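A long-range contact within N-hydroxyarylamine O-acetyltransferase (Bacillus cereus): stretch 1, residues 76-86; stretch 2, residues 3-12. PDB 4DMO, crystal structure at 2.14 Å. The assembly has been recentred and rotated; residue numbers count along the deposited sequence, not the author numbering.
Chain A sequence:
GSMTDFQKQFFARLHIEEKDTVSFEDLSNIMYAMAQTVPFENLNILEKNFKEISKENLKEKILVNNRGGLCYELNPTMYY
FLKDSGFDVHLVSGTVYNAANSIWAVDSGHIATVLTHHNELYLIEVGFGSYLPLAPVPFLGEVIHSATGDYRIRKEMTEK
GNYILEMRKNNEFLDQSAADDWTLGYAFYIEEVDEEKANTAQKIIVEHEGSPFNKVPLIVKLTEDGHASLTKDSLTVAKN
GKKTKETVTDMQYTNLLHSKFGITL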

# COMPACT_ATOMS: atom_id res chain seq x y z
N PRO A 76 3.84 -6.77 0.87
CA PRO A 76 4.51 -8.05 0.59
C PRO A 76 4.53 -8.40 -0.90
O PRO A 76 5.51 -8.97 -1.36
CB PRO A 76 3.67 -9.05 1.37
CG PRO A 76 3.13 -8.23 2.53
CD PRO A 76 2.80 -6.90 1.89
N THR A 77 3.50 -8.02 -1.64
CA THR A 77 3.54 -8.22 -3.09
C THR A 77 4.78 -7.57 -3.69
O THR A 77 5.44 -8.17 -4.52
CB THR A 77 2.28 -7.62 -3.80
OG1 THR A 77 1.12 -8.29 -3.33
CG2 THR A 77 2.36 -7.80 -5.30
N MET A 78 5.05 -6.32 -3.31
CA MET A 78 6.16 -5.56 -3.86
C MET A 78 7.47 -6.18 -3.35
O MET A 78 8.40 -6.44 -4.09
CB MET A 78 6.04 -4.09 -3.48
CG MET A 78 7.28 -3.23 -3.79
SD MET A 78 7.70 -3.11 -5.55
CE MET A 78 6.48 -1.95 -6.11
N TYR A 79 7.49 -6.46 -2.07
CA TYR A 79 8.58 -7.22 -1.48
C TYR A 79 8.99 -8.43 -2.36
O TYR A 79 10.15 -8.54 -2.73
CB TYR A 79 8.15 -7.69 -0.10
CG TYR A 79 9.04 -8.73 0.51
CD1 TYR A 79 10.30 -8.39 0.96
CD2 TYR A 79 8.61 -10.05 0.67
CE1 TYR A 79 11.12 -9.32 1.53
CE2 TYR A 79 9.43 -10.99 1.25
CZ TYR A 79 10.69 -10.61 1.67
OH TYR A 79 11.53 -11.52 2.24
N TYR A 80 8.05 -9.34 -2.68
CA TYR A 80 8.39 -10.52 -3.50
C TYR A 80 8.92 -10.15 -4.87
O TYR A 80 9.90 -10.72 -5.33
CB TYR A 80 7.20 -11.48 -3.67
CG TYR A 80 6.77 -12.13 -2.37
CD1 TYR A 80 7.62 -12.95 -1.65
CD2 TYR A 80 5.52 -11.87 -1.85
CE1 TYR A 80 7.22 -13.50 -0.47
CE2 TYR A 80 5.11 -12.41 -0.68
CZ TYR A 80 5.96 -13.22 0.01
OH TYR A 80 5.54 -13.77 1.20
N PHE A 81 8.31 -9.16 -5.50
CA PHE A 81 8.81 -8.70 -6.78
C PHE A 81 10.25 -8.21 -6.64
O PHE A 81 11.10 -8.53 -7.49
CB PHE A 81 8.00 -7.55 -7.32
CG PHE A 81 8.60 -6.92 -8.52
CD1 PHE A 81 8.51 -7.53 -9.75
CD2 PHE A 81 9.29 -5.74 -8.42
CE1 PHE A 81 9.08 -6.96 -10.87
CE2 PHE A 81 9.87 -5.16 -9.54
CZ PHE A 81 9.75 -5.77 -10.76
N LEU A 82 10.50 -7.45 -5.58
CA LEU A 82 11.83 -6.83 -5.38
C LEU A 82 12.88 -7.90 -5.08
O LEU A 82 14.00 -7.83 -5.57
CB LEU A 82 11.80 -5.78 -4.25
CG LEU A 82 11.02 -4.51 -4.59
CD1 LEU A 82 10.96 -3.55 -3.42
CD2 LEU A 82 11.62 -3.80 -5.79
N LYS A 83 12.49 -8.91 -4.31
CA LYS A 83 13.35 -10.04 -3.97
C LYS A 83 13.77 -10.84 -5.21
O LYS A 83 14.96 -11.11 -5.39
CB LYS A 83 12.60 -10.95 -2.99
CG LYS A 83 13.43 -11.84 -2.10
CD LYS A 83 12.52 -12.31 -0.97
CE LYS A 83 12.99 -13.58 -0.28
NZ LYS A 83 11.80 -14.43 0.13
N ASP A 84 12.80 -11.22 -6.05
CA ASP A 84 13.11 -11.92 -7.31
C ASP A 84 13.96 -11.08 -8.25
O ASP A 84 14.69 -11.60 -9.08
CB ASP A 84 11.86 -12.34 -8.05
CG ASP A 84 11.15 -13.47 -7.39
OD1 ASP A 84 11.69 -13.99 -6.39
OD2 ASP A 84 10.05 -13.83 -7.85
N SER A 85 13.83 -9.76 -8.13
CA SER A 85 14.61 -8.83 -8.95
C SER A 85 16.02 -8.62 -8.39
O SER A 85 16.73 -7.73 -8.84
CB SER A 85 13.91 -7.48 -9.07
OG SER A 85 12.63 -7.62 -9.67
N GLY A 86 16.41 -9.42 -7.41
CA GLY A 86 17.78 -9.37 -6.91
C GLY A 86 18.05 -8.34 -5.82
O GLY A 86 19.17 -8.29 -5.31
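Stretch 2 (3-12) MTDFQKQFFA

Stretch 2 lies across stretch 1 as helix on helix. Met 3 and Thr 4 lead into a helix that runs from Asp 5 to Ala 12 and continues beyond, with Thr 4 in the N-cap position; stretch 1 is helical through Asp 84, in a helix that begins earlier and is kinked at Pro 76, and leaves helical geometry at Ser 85. The two axes come within 9.3 Å and cross at -121°, so the chains run in broadly opposing directions but well off antiparallel. The start of stretch 2 meets the end of the stretch 1 helix: Thr 4 CA is 7.0 Å from Asp 84 CA, and Gln 7 CA is 5.8 Å from Phe 81 CA. Together the stretches bury 535 Å².

Packing is largely aromatic and interlocking. Phe 81 is a knob among Phe 6, Gln 7, Phe 10 and Phe 11. Its ring makes an offset stack with that of Phe 10, centroids 4.1 Å apart and planes at 17°, the closest atoms being Phe 81 CD1 and Phe 10 CD2 at 3.4 Å. Phe 81 CB also lies over the Phe 10 face, 3.9 Å from the ring centroid, while the edge of the Phe 81 ring meets the face of Phe 11, with Phe 81 CZ 3.8 Å from Phe 11 CZ. In return, Phe 6 is a knob among Thr 77, Tyr 80, Phe 81 and Asp 84. Tyr 80 CB sits over its face, 3.7 Å from Phe 6 CZ, and Thr 77 O approaches its edge, 3.4 Å from Phe 6 CE2. Around the edge of the Phe 10 ring, Thr 77 CG2 is 4.0 Å from Phe 10 CE1, and Met 78 CE, at the end of a side chain that starts out away from stretch 2, is 3.9 Å from Phe 10 CZ.

Polar contacts gather where the stretch 2 helix begins. Thr 4 OG1 donates a hydrogen bond to Asp 84 OD2 at 2.8 Å and also accepts the capping bond from Gln 7 N at 3.3 Å, so one hydroxyl both caps its own helix and ties it to the other. Gln 7 OE1 accepts from Thr 4 N at 3.2 Å, which makes the cap reciprocal. The same amide lies near the end of the stretch 1 helix, with Gln 7 NE2 3.1 Å from Ser 85 OG; Ser 85 OG itself donates to Phe 81 O at 2.8 Å.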

# COMPACT_ATOMS: atom_id res chain seq x y z
N MET A 3 14.10 -14.40 -15.23
CA MET A 3 12.79 -13.77 -14.86
C MET A 3 11.77 -14.79 -14.36
O MET A 3 11.35 -15.67 -15.13
CB MET A 3 12.21 -13.05 -16.07
CG MET A 3 10.92 -12.31 -15.80
SD MET A 3 10.39 -11.24 -17.17
CE MET A 3 11.72 -10.04 -17.20
N THR A 4 11.35 -14.70 -13.10
CA THR A 4 10.35 -15.65 -12.57
C THR A 4 8.95 -15.32 -13.07
O THR A 4 8.74 -14.29 -13.69
CB THR A 4 10.30 -15.67 -11.03
OG1 THR A 4 9.73 -14.45 -10.54
CG2 THR A 4 11.69 -15.88 -10.45
N ASP A 5 8.01 -16.22 -12.81
CA ASP A 5 6.62 -16.00 -13.20
C ASP A 5 6.05 -14.80 -12.42
O ASP A 5 5.31 -13.97 -12.97
CB ASP A 5 5.80 -17.27 -12.94
CG ASP A 5 4.37 -17.16 -13.47
OD1 ASP A 5 3.44 -17.50 -12.71
OD2 ASP A 5 4.19 -16.76 -14.65
N PHE A 6 6.38 -14.71 -11.13
CA PHE A 6 5.95 -13.58 -10.32
C PHE A 6 6.32 -12.27 -11.00
O PHE A 6 5.47 -11.40 -11.16
CB PHE A 6 6.54 -13.64 -8.91
CG PHE A 6 5.80 -12.77 -7.92
CD1 PHE A 6 4.85 -13.33 -7.08
CD2 PHE A 6 6.04 -11.40 -7.85
CE1 PHE A 6 4.15 -12.53 -6.17
CE2 PHE A 6 5.34 -10.60 -6.95
CZ PHE A 6 4.40 -11.16 -6.12
N GLN A 7 7.58 -12.14 -11.41
CA GLN A 7 8.06 -10.94 -12.10
C GLN A 7 7.28 -10.65 -13.39
O GLN A 7 6.91 -9.50 -13.68
CB GLN A 7 9.54 -11.10 -12.42
CG GLN A 7 10.47 -11.02 -11.22
CD GLN A 7 11.94 -11.02 -11.61
OE1 GLN A 7 12.56 -12.08 -11.71
NE2 GLN A 7 12.51 -9.83 -11.84
N LYS A 8 7.05 -11.69 -14.18
CA LYS A 8 6.38 -11.50 -15.45
C LYS A 8 4.93 -11.01 -15.25
O LYS A 8 4.49 -10.06 -15.89
CB LYS A 8 6.39 -12.81 -16.26
CG LYS A 8 5.88 -12.66 -17.67
CD LYS A 8 5.78 -14.01 -18.40
CE LYS A 8 5.12 -13.88 -19.79
NZ LYS A 8 4.84 -15.22 -20.40
N GLN A 9 4.21 -11.66 -14.34
CA GLN A 9 2.83 -11.28 -14.03
C GLN A 9 2.78 -9.88 -13.43
O GLN A 9 1.81 -9.15 -13.63
CB GLN A 9 2.22 -12.28 -13.07
CG GLN A 9 2.31 -13.71 -13.56
CD GLN A 9 0.97 -14.27 -13.89
OE1 GLN A 9 0.09 -13.57 -14.43
NE2 GLN A 9 0.78 -15.55 -13.57
N PHE A 10 3.83 -9.52 -12.70
CA PHE A 10 3.93 -8.21 -12.09
C PHE A 10 4.09 -7.12 -13.14
O PHE A 10 3.36 -6.14 -13.12
CB PHE A 10 5.08 -8.20 -11.08
CG PHE A 10 5.09 -7.00 -10.17
CD1 PHE A 10 4.48 -7.04 -8.93
CD2 PHE A 10 5.73 -5.84 -10.56
CE1 PHE A 10 4.50 -5.94 -8.10
CE2 PHE A 10 5.74 -4.73 -9.73
CZ PHE A 10 5.11 -4.78 -8.50
N PHE A 11 5.04 -7.26 -14.06
CA PHE A 11 5.18 -6.27 -15.12
C PHE A 11 3.85 -6.17 -15.89
O PHE A 11 3.37 -5.08 -16.22
CB PHE A 11 6.31 -6.64 -16.09
CG PHE A 11 7.71 -6.55 -15.50
CD1 PHE A 11 8.50 -7.68 -15.39
CD2 PHE A 11 8.23 -5.34 -15.06
CE1 PHE A 11 9.79 -7.61 -14.86
CE2 PHE A 11 9.50 -5.28 -14.54
CZ PHE A 11 10.28 -6.42 -14.43
N ALA A 12 3.25 -7.32 -16.17
CA ALA A 12 1.98 -7.36 -16.89
C ALA A 12 0.89 -6.58 -16.15
O ALA A 12 0.17 -5.76 -16.74
CB ALA A 12 1.54 -8.84 -17.11